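Local coordinates for protein probable branched-chain-amino-acid aminotransferase (Thermotoga maritima MSB8, PDB 3CSW) that probably catalyses the pyridoxal-phosphate-dependent transfer of amino groups between leucine, isoleucine or valine and 2-oxoglutarate, at residues Gly40-Thr48 with His59-Phe70; Ser32-Gly40 with Leu102-Leu110. All blocks are in the same frame, centred on the assembly; numbering follows the deposited sequence.

Contact 1: residues Gly40-Thr48 with His59-Phe70; sequences GAVYETLRT and HYTRLKRSADFF. With PLP (pyridoxal-5'-phosphate), chain E.
Glu44 OE1 takes two donors from the helix. His59 ND1 bonds it at 2.7 Å, almost straight and in the imidazole plane, meeting the anti side 32° out of the carboxylate plane; Arg62 NH2, at 3.0 Å, uses the syn lone pair. Arg62 NE reaches Glu44 OE2 at 2.9 Å, a salt bridge in which the guanidinium, in the conformer described, grips the carboxylate side-on through NE and NH2, the two planes nearly coplanar. The Glu44 chain bends at chi2 (-61°), which turns the carboxylate toward these donors. Arg62 NH2 also bonds PLP O1P at 2.9 Å. With an alanine in place of Glu44, His59 ND1 and Arg62 would lose their shared acceptor, and the guanidinium would probably be freer to turn from the phosphate.

Further out, Leu46 CG sits over one face of the His59 ring, 4.0 Å from its centroid, a CH-pi contact. A water joins Glu44 OE2, Tyr43 O and Ser66 OG, and Ser66 OG is bonded in turn to Lys145 N. Farther along the helix, Val42 CG1 packs against Leu63 CD1 and Ser66 CB. Strand and helix run nearly antiparallel, and the helix contributes Arg62 to the phosphate end of the class-IV aminotransferase PLP site, which residues such as Thr204 and Thr240 complete.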
loop_
_atom_site.group_PDB
_atom_site.type_symbol
_atom_site.label_atom_id
_atom_site.label_comp_id
_atom_site.label_asym_id
_atom_site.label_seq_id
_atom_site.Cartn_x
_atom_site.Cartn_y
_atom_site.Cartn_z
ATOM N N GLY A 40 5.516 14.189 22.437
ATOM C CA GLY A 40 6.675 13.328 22.330
ATOM C C GLY A 40 8.013 14.036 22.537
ATOM O O GLY A 40 8.153 15.212 22.248
ATOM N N ALA A 41 8.985 13.301 23.069
ATOM C CA ALA A 41 10.366 13.753 23.147
ATOM C C ALA A 41 11.224 12.861 22.260
ATOM O O ALA A 41 10.986 11.655 22.182
ATOM C CB ALA A 41 10.872 13.682 24.584
ATOM N N VAL A 42 12.205 13.455 21.579
ATOM C CA VAL A 42 13.212 12.724 20.819
ATOM C C VAL A 42 14.116 12.054 21.845
ATOM O O VAL A 42 14.388 12.653 22.889
ATOM C CB VAL A 42 14.020 13.694 19.916
ATOM C CG1 VAL A 42 15.346 13.087 19.494
ATOM C CG2 VAL A 42 13.175 14.113 18.699
ATOM N N TYR A 43 14.576 10.830 21.587
ATOM C CA TYR A 43 15.372 10.146 22.605
ATOM C C TYR A 43 16.416 9.152 22.110
ATOM O O TYR A 43 16.375 8.692 20.972
ATOM C CB TYR A 43 14.433 9.435 23.591
ATOM C CG TYR A 43 13.873 8.123 23.092
ATOM C CD1 TYR A 43 12.746 8.096 22.277
ATOM C CD2 TYR A 43 14.450 6.903 23.458
ATOM C CE1 TYR A 43 12.220 6.903 21.814
ATOM C CE2 TYR A 43 13.929 5.697 23.005
ATOM C CZ TYR A 43 12.808 5.716 22.181
ATOM O OH TYR A 43 12.264 4.561 21.708
ATOM N N GLU A 44 17.337 8.829 23.016
ATOM C CA GLU A 44 18.363 7.804 22.816
ATOM C C GLU A 44 18.551 7.001 24.103
ATOM O O GLU A 44 18.262 7.501 25.193
ATOM C CB GLU A 44 19.696 8.455 22.419
ATOM C CG GLU A 44 19.809 8.878 20.956
ATOM C CD GLU A 44 19.678 7.700 19.982
ATOM O OE1 GLU A 44 20.147 6.602 20.307
ATOM O OE2 GLU A 44 19.111 7.883 18.885
ATOM N N THR A 45 19.013 5.754 23.967
ATOM C CA THR A 45 19.334 4.897 25.111
ATOM C C THR A 45 20.782 4.435 24.975
ATOM O O THR A 45 21.224 4.109 23.885
ATOM C CB THR A 45 18.396 3.666 25.233
ATOM O OG1 THR A 45 18.562 2.788 24.107
ATOM C CG2 THR A 45 16.927 4.105 25.347
ATOM N N LEU A 46 21.527 4.449 26.080
ATOM C CA LEU A 46 22.914 4.012 26.085
ATOM C C LEU A 46 23.111 3.051 27.234
ATOM O O LEU A 46 22.282 2.982 28.140
ATOM C CB LEU A 46 23.897 5.191 26.254
ATOM C CG LEU A 46 23.902 6.357 25.247
ATOM C CD1 LEU A 46 22.842 7.397 25.623
ATOM C CD2 LEU A 46 25.281 6.988 25.171
ATOM N N ARG A 47 24.189 2.274 27.170
ATOM C CA ARG A 47 24.655 1.493 28.317
ATOM C C ARG A 47 26.140 1.746 28.493
ATOM O O ARG A 47 26.778 2.319 27.627
ATOM C CB ARG A 47 24.394 0.002 28.139
ATOM C CG ARG A 47 25.233 -0.678 27.067
ATOM C CD ARG A 47 25.300 -2.175 27.309
ATOM N NE ARG A 47 26.213 -2.440 28.403
ATOM C CZ ARG A 47 26.401 -3.629 28.956
ATOM N NH1 ARG A 47 25.716 -4.697 28.547
ATOM N NH2 ARG A 47 27.291 -3.747 29.930
ATOM N N THR A 48 26.685 1.317 29.628
ATOM C CA THR A 48 28.103 1.422 29.883
ATOM C C THR A 48 28.760 0.046 29.848
ATOM O O THR A 48 28.105 -0.971 30.050
ATOM C CB THR A 48 28.386 2.018 31.274
ATOM O OG1 THR A 48 27.779 1.180 32.264
ATOM C CG2 THR A 48 27.824 3.449 31.394
ATOM N N HIS A 59 25.421 7.656 19.313
ATOM C CA HIS A 59 24.117 8.008 19.871
ATOM C C HIS A 59 23.838 9.503 19.791
ATOM O O HIS A 59 22.723 9.898 19.516
ATOM C CB HIS A 59 24.009 7.525 21.310
ATOM C CG HIS A 59 23.744 6.060 21.426
ATOM N ND1 HIS A 59 22.504 5.518 21.174
ATOM C CD2 HIS A 59 24.549 5.022 21.748
ATOM C CE1 HIS A 59 22.560 4.208 21.342
ATOM N NE2 HIS A 59 23.782 3.885 21.708
ATOM N N TYR A 60 24.847 10.327 20.034
ATOM C CA TYR A 60 24.720 11.779 19.894
ATOM C C TYR A 60 24.317 12.191 18.471
ATOM O O TYR A 60 23.462 13.050 18.283
ATOM C CB TYR A 60 26.039 12.468 20.266
ATOM C CG TYR A 60 25.962 13.980 20.233
ATOM C CD1 TYR A 60 25.405 14.695 21.293
ATOM C CD2 TYR A 60 26.412 14.689 19.130
ATOM C CE1 TYR A 60 25.308 16.085 21.254
ATOM C CE2 TYR A 60 26.321 16.081 19.071
ATOM C CZ TYR A 60 25.774 16.777 20.131
ATOM O OH TYR A 60 25.711 18.165 20.060
ATOM N N THR A 61 24.940 11.596 17.464
ATOM C CA THR A 61 24.620 11.972 16.076
ATOM C C THR A 61 23.216 11.494 15.676
ATOM O O THR A 61 22.555 12.164 14.886
ATOM C CB THR A 61 25.713 11.517 15.064
ATOM O OG1 THR A 61 25.653 10.105 14.886
ATOM C CG2 THR A 61 27.114 11.913 15.578
ATOM N N ARG A 62 22.763 10.358 16.208
ATOM C CA ARG A 62 21.400 9.860 15.955
ATOM C C ARG A 62 20.394 10.792 16.601
ATOM O O ARG A 62 19.331 11.050 16.042
ATOM C CB ARG A 62 21.157 8.450 16.520
ATOM C CG ARG A 62 21.131 7.301 15.515
ATOM C CD ARG A 62 19.968 6.328 15.817
ATOM N NE ARG A 62 20.028 5.764 17.168
ATOM C CZ ARG A 62 19.925 4.472 17.476
ATOM N NH1 ARG A 62 19.737 3.553 16.545
ATOM N NH2 ARG A 62 19.995 4.100 18.740
ATOM N N LEU A 63 20.730 11.270 17.801
ATOM C CA LEU A 63 19.876 12.214 18.526
ATOM C C LEU A 63 19.735 13.480 17.679
ATOM O O LEU A 63 18.625 13.960 17.454
ATOM C CB LEU A 63 20.443 12.527 19.921
ATOM C CG LEU A 63 19.578 13.320 20.922
ATOM C CD1 LEU A 63 18.305 12.562 21.372
ATOM C CD2 LEU A 63 20.390 13.701 22.154
ATOM N N LYS A 64 20.854 14.008 17.192
ATOM C CA LYS A 64 20.826 15.196 16.334
ATOM C C LYS A 64 19.950 14.982 15.081
ATOM O O LYS A 64 19.150 15.837 14.698
ATOM C CB LYS A 64 22.247 15.595 15.936
ATOM C CG LYS A 64 22.294 16.889 15.150
ATOM C CD LYS A 64 23.726 17.416 14.901
ATOM C CE LYS A 64 23.677 18.873 14.377
ATOM N NZ LYS A 64 22.460 19.150 13.503
ATOM N N ARG A 65 20.095 13.823 14.463
ATOM C CA ARG A 65 19.312 13.470 13.295
ATOM C C ARG A 65 17.809 13.397 13.596
ATOM O O ARG A 65 17.009 13.871 12.793
ATOM C CB ARG A 65 19.809 12.144 12.699
ATOM C CG ARG A 65 19.069 11.726 11.455
ATOM C CD ARG A 65 19.530 10.376 10.977
ATOM N NE ARG A 65 19.095 9.328 11.896
ATOM C CZ ARG A 65 19.475 8.060 11.829
ATOM N NH1 ARG A 65 20.300 7.655 10.873
ATOM N NH2 ARG A 65 19.027 7.198 12.731
ATOM N N SER A 66 17.425 12.801 14.729
ATOM C CA SER A 66 16.025 12.787 15.158
ATOM C C SER A 66 15.540 14.217 15.413
ATOM O O SER A 66 14.397 14.555 15.080
ATOM C CB SER A 66 15.813 11.939 16.413
ATOM O OG SER A 66 15.815 10.540 16.132
ATOM N N ALA A 67 16.406 15.045 15.999
ATOM C CA ALA A 67 16.082 16.435 16.291
ATOM C C ALA A 67 15.885 17.238 15.008
ATOM O O ALA A 67 15.061 18.152 14.977
ATOM C CB ALA A 67 17.164 17.077 17.170
ATOM N N ASP A 68 16.627 16.893 13.956
ATOM C CA ASP A 68 16.539 17.604 12.669
ATOM C C ASP A 68 15.232 17.378 11.927
ATOM O O ASP A 68 14.783 18.272 11.210
ATOM C CB ASP A 68 17.723 17.261 11.765
ATOM C CG ASP A 68 19.027 17.891 12.250
ATOM O OD1 ASP A 68 18.977 18.889 13.011
ATOM O OD2 ASP A 68 20.105 17.379 11.873
ATOM N N PHE A 69 14.595 16.218 12.105
ATOM C CA PHE A 69 13.239 16.045 11.567
ATOM C C PHE A 69 12.270 17.134 12.137
ATOM O O PHE A 69 11.084 17.120 11.794
ATOM C CB PHE A 69 12.674 14.628 11.808
ATOM C CG PHE A 69 13.431 13.511 11.083
ATOM C CD1 PHE A 69 13.564 13.511 9.690
ATOM C CD2 PHE A 69 13.983 12.434 11.796
ATOM C CE1 PHE A 69 14.266 12.454 9.017
ATOM C CE2 PHE A 69 14.687 11.386 11.144
ATOM C CZ PHE A 69 14.826 11.392 9.757
ATOM N N PHE A 70 12.763 18.059 12.985
ATOM C CA PHE A 70 11.964 19.175 13.547
ATOM C C PHE A 70 12.633 20.552 13.485
ATOM O O PHE A 70 12.115 21.513 14.067
ATOM C CB PHE A 70 11.674 18.932 15.028
ATOM C CG PHE A 70 10.902 17.695 15.297
ATOM C CD1 PHE A 70 11.540 16.470 15.354
ATOM C CD2 PHE A 70 9.536 17.752 15.514
ATOM C CE1 PHE A 70 10.830 15.323 15.603
ATOM C CE2 PHE A 70 8.814 16.600 15.771
ATOM C CZ PHE A 70 9.462 15.385 15.814
HETATM N N1 PLP E . 14.503 -0.870 16.747
HETATM C C2 PLP E . 13.730 -0.012 17.522
HETATM C C2A PLP E . 12.315 0.227 17.093
HETATM C C3 PLP E . 14.285 0.594 18.670
HETATM O O3 PLP E . 13.516 1.378 19.498
HETATM C C4 PLP E . 15.630 0.324 19.020
HETATM C C4A PLP E . 16.227 0.905 20.272
HETATM O O4A PLP E . 16.033 0.351 21.371
HETATM C C5 PLP E . 16.388 -0.551 18.225
HETATM C C6 PLP E . 15.815 -1.130 17.090
HETATM C C5A PLP E . 17.743 -1.052 18.671
HETATM O O4P PLP E . 18.749 -0.102 18.349
HETATM P P PLP E . 20.156 -0.001 19.170
HETATM O O1P PLP E . 20.885 1.304 18.788
HETATM O O2P PLP E . 21.021 -1.177 18.819
HETATM O O3P PLP E . 19.771 -0.021 20.643
HETATM O O HOH W 1 17.184 9.813 18.639
#

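Contact 2: residues Ser32-Gly40 with Leu102-Leu110; sequences SLFEKSLQG and LFPDSGEVL
Ser37, whose CB rests against the Phe103 ring, turns its hydroxyl back into its own helix: OG donates to Phe34 O at 2.7 Å, tilted 27° from the carbonyl plane. Its OG lies between backbone N and carbonyl carbon (chi1 72°), which directs the hydroxyl at the preceding turn and leaves the methylene for the ring, with Ser37 CB 3.9 Å from Phe103 CD1.

One turn earlier, Leu33 spreads its two methyls over the other segment. CD2 lies above a face of Phe103, 4.5 Å from its CG, a loose contact, while CD1 meets Glu108 CG at 3.7 Å and also touches Ser106 OG. The Lys36 chain runs alongside the Pro104 ring in the opposite sense, Lys36 CG 3.6 Å from Pro104 CG. The proline ring also reaches the end of the segment, where Gly40 O is 3.7 Å from Pro104 CG. A bend at chi2 (66°) carries the lysine chain along the proline toward Asp105. The ammonium makes only a long salt bridge there, Lys36 NZ to Asp105 OD2 being 4.0 Å, and it also donates a hydrogen bond to Gln39 OE1 of its own segment at 3.1 Å. Asp105 OD1 has a second partner, Arg157 of the second subunit, and Leu38 of that subunit packs on Phe103.

No hydrogen bond crosses between the segments, so the join rests mainly on packing, with the long salt bridge at its rim. Helix 31-37 leaves through a type I turn, Ser37 to Gly40, and Gly40 breaks away with positive phi. In the other segment, Phe103 N bonds Glu108 O, closing the residues between them into the loop of a beta-hairpin. The contact is thus a helix end packed on the hairpin connection between antiparallel strands 96-102 and 109-115, beside the subunit interface.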
loop_
_atom_site.group_PDB
_atom_site.type_symbol
_atom_site.label_atom_id
_atom_site.label_comp_id
_atom_site.label_asym_id
_atom_site.label_seq_id
_atom_site.Cartn_x
_atom_site.Cartn_y
_atom_site.Cartn_z
ATOM N N SER A 32 3.794 24.355 30.709
ATOM C CA SER A 32 3.756 24.444 29.253
ATOM C C SER A 32 4.697 23.423 28.608
ATOM O O SER A 32 4.376 22.888 27.558
ATOM C CB SER A 32 4.095 25.857 28.782
ATOM O OG SER A 32 5.374 26.231 29.247
ATOM N N LEU A 33 5.845 23.165 29.238
ATOM C CA LEU A 33 6.761 22.132 28.770
ATOM C C LEU A 33 6.131 20.735 28.911
ATOM O O LEU A 33 6.252 19.902 28.017
ATOM C CB LEU A 33 8.115 22.203 29.498
ATOM C CG LEU A 33 9.200 21.220 29.015
ATOM C CD1 LEU A 33 10.581 21.825 29.116
ATOM C CD2 LEU A 33 9.166 19.906 29.781
ATOM N N PHE A 34 5.456 20.487 30.023
ATOM C CA PHE A 34 4.776 19.217 30.226
ATOM C C PHE A 34 3.668 18.997 29.193
ATOM O O PHE A 34 3.557 17.906 28.630
ATOM C CB PHE A 34 4.201 19.121 31.645
ATOM C CG PHE A 34 3.361 17.884 31.890
ATOM C CD1 PHE A 34 3.927 16.625 31.855
ATOM C CD2 PHE A 34 2.013 17.987 32.176
ATOM C CE1 PHE A 34 3.159 15.497 32.086
ATOM C CE2 PHE A 34 1.247 16.867 32.404
ATOM C CZ PHE A 34 1.821 15.618 32.362
ATOM N N GLU A 35 2.836 20.011 28.958
ATOM C CA GLU A 35 1.738 19.859 28.005
ATOM C C GLU A 35 2.306 19.569 26.607
ATOM O O GLU A 35 1.835 18.681 25.913
ATOM C CB GLU A 35 0.818 21.082 28.004
ATOM C CG GLU A 35 -0.464 20.869 27.200
ATOM C CD GLU A 35 -1.369 22.088 27.130
ATOM O OE1 GLU A 35 -0.930 23.197 27.514
ATOM O OE2 GLU A 35 -2.533 21.925 26.684
ATOM N N LYS A 36 3.347 20.297 26.234
ATOM C CA LYS A 36 4.003 20.134 24.948
ATOM C C LYS A 36 4.724 18.789 24.780
ATOM O O LYS A 36 4.777 18.240 23.680
ATOM C CB LYS A 36 4.996 21.287 24.751
ATOM C CG LYS A 36 5.711 21.312 23.401
ATOM C CD LYS A 36 4.748 21.571 22.256
ATOM C CE LYS A 36 5.436 21.481 20.895
ATOM N NZ LYS A 36 4.455 21.728 19.784
ATOM N N SER A 37 5.268 18.265 25.873
ATOM C CA SER A 37 5.976 16.991 25.877
ATOM C C SER A 37 5.052 15.796 25.623
ATOM O O SER A 37 5.527 14.705 25.352
ATOM C CB SER A 37 6.747 16.801 27.206
ATOM O OG SER A 37 5.869 16.534 28.308
ATOM N N LEU A 38 3.744 16.004 25.736
ATOM C CA LEU A 38 2.739 14.982 25.434
ATOM C C LEU A 38 2.732 14.655 23.945
ATOM O O LEU A 38 2.274 13.598 23.552
ATOM C CB LEU A 38 1.342 15.419 25.902
ATOM C CG LEU A 38 1.149 15.680 27.407
ATOM C CD1 LEU A 38 -0.318 16.033 27.716
ATOM C CD2 LEU A 38 1.599 14.500 28.251
ATOM N N GLN A 39 3.262 15.566 23.130
ATOM C CA GLN A 39 3.478 15.329 21.703
ATOM C C GLN A 39 4.698 14.449 21.409
ATOM O O GLN A 39 4.906 14.055 20.257
ATOM C CB GLN A 39 3.617 16.662 20.950
ATOM C CG GLN A 39 2.371 17.534 21.097
ATOM C CD GLN A 39 2.384 18.806 20.252
ATOM O OE1 GLN A 39 2.204 19.891 20.780
ATOM N NE2 GLN A 39 2.568 18.669 18.937
ATOM N N GLY A 40 5.516 14.189 22.437
ATOM C CA GLY A 40 6.675 13.328 22.330
ATOM C C GLY A 40 8.013 14.036 22.537
ATOM O O GLY A 40 8.153 15.212 22.248
ATOM N N LEU A 102 15.226 14.652 24.564
ATOM C CA LEU A 102 15.347 16.015 24.089
ATOM C C LEU A 102 13.929 16.551 23.886
ATOM O O LEU A 102 13.112 15.932 23.201
ATOM C CB LEU A 102 16.175 16.037 22.811
ATOM C CG LEU A 102 16.386 17.376 22.107
ATOM C CD1 LEU A 102 17.195 18.345 22.975
ATOM C CD2 LEU A 102 17.059 17.121 20.757
ATOM N N PHE A 103 13.634 17.688 24.507
ATOM C CA PHE A 103 12.272 18.216 24.542
ATOM C C PHE A 103 11.974 19.278 23.504
ATOM O O PHE A 103 12.833 20.112 23.192
ATOM C CB PHE A 103 11.890 18.700 25.951
ATOM C CG PHE A 103 11.737 17.581 26.926
ATOM C CD1 PHE A 103 10.624 16.760 26.880
ATOM C CD2 PHE A 103 12.732 17.300 27.843
ATOM C CE1 PHE A 103 10.500 15.700 27.749
ATOM C CE2 PHE A 103 12.608 16.247 28.714
ATOM C CZ PHE A 103 11.493 15.441 28.666
ATOM N N PRO A 104 10.711 19.254 23.003
ATOM C CA PRO A 104 10.224 20.040 21.868
ATOM C C PRO A 104 10.245 21.527 22.126
ATOM O O PRO A 104 9.789 21.982 23.189
ATOM C CB PRO A 104 8.773 19.564 21.675
ATOM C CG PRO A 104 8.383 18.878 22.949
ATOM C CD PRO A 104 9.637 18.417 23.600
ATOM N N ASP A 105 10.792 22.255 21.148
ATOM C CA ASP A 105 10.856 23.710 21.155
ATOM C C ASP A 105 11.897 24.213 22.165
ATOM O O ASP A 105 12.845 24.901 21.782
ATOM C CB ASP A 105 9.458 24.331 21.378
ATOM C CG ASP A 105 8.415 23.858 20.336
ATOM O OD1 ASP A 105 8.674 22.882 19.593
ATOM O OD2 ASP A 105 7.319 24.466 20.270
ATOM N N SER A 106 11.747 23.840 23.435
ATOM C CA SER A 106 12.691 24.264 24.471
ATOM C C SER A 106 14.139 23.808 24.234
ATOM O O SER A 106 15.061 24.553 24.540
ATOM C CB SER A 106 12.219 23.812 25.865
ATOM O OG SER A 106 12.101 22.400 25.958
ATOM N N GLY A 107 14.339 22.600 23.705
ATOM C CA GLY A 107 15.691 22.044 23.549
ATOM C C GLY A 107 16.303 21.494 24.844
ATOM O O GLY A 107 17.454 21.047 24.847
ATOM N N GLU A 108 15.527 21.535 25.935
ATOM C CA GLU A 108 15.889 20.978 27.247
ATOM C C GLU A 108 16.263 19.512 27.134
ATOM O O GLU A 108 15.582 18.767 26.438
ATOM C CB GLU A 108 14.667 21.045 28.177
ATOM C CG GLU A 108 14.204 22.451 28.591
ATOM C CD GLU A 108 14.629 22.829 30.000
ATOM O OE1 GLU A 108 15.740 22.433 30.419
ATOM O OE2 GLU A 108 13.845 23.516 30.693
ATOM N N VAL A 109 17.307 19.086 27.845
ATOM C CA VAL A 109 17.746 17.676 27.839
ATOM C C VAL A 109 17.576 17.048 29.233
ATOM O O VAL A 109 17.846 17.691 30.252
ATOM C CB VAL A 109 19.217 17.538 27.358
ATOM C CG1 VAL A 109 19.664 16.073 27.336
ATOM C CG2 VAL A 109 19.378 18.145 25.965
ATOM N N LEU A 110 17.099 15.804 29.267
ATOM C CA LEU A 110 16.951 15.060 30.517
ATOM C C LEU A 110 17.671 13.735 30.390
ATOM O O LEU A 110 17.412 12.985 29.450
ATOM C CB LEU A 110 15.478 14.798 30.835
ATOM C CG LEU A 110 15.109 13.824 31.965
ATOM C CD1 LEU A 110 15.463 14.407 33.305
ATOM C CD2 LEU A 110 13.621 13.501 31.891
#

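Overall arrangement
Contact 1 is buried beside the cofactor, whereas contact 2 lies farther from the chain's centre and is partly exposed; both touch the second subunit, contact 2 with more residues. They share Gly40, where helix 31-37 passes into strand 42-49, and both reach the same antiparallel sheet. Contact 1 sets helix 56-68 against that strand; contact 2 sets helix 31-37 against the hairpin connection beyond strand 96-102. They meet directly: Val42 O lies 2.7 Å from Leu102 N, probably hydrogen-bonded, and Ala67 packs on Leu102. Their chemistry follows their place: a buried charged network at the phosphate, flanked by apolar packing, in contact 1; mostly carbon packing with one long salt bridge in contact 2.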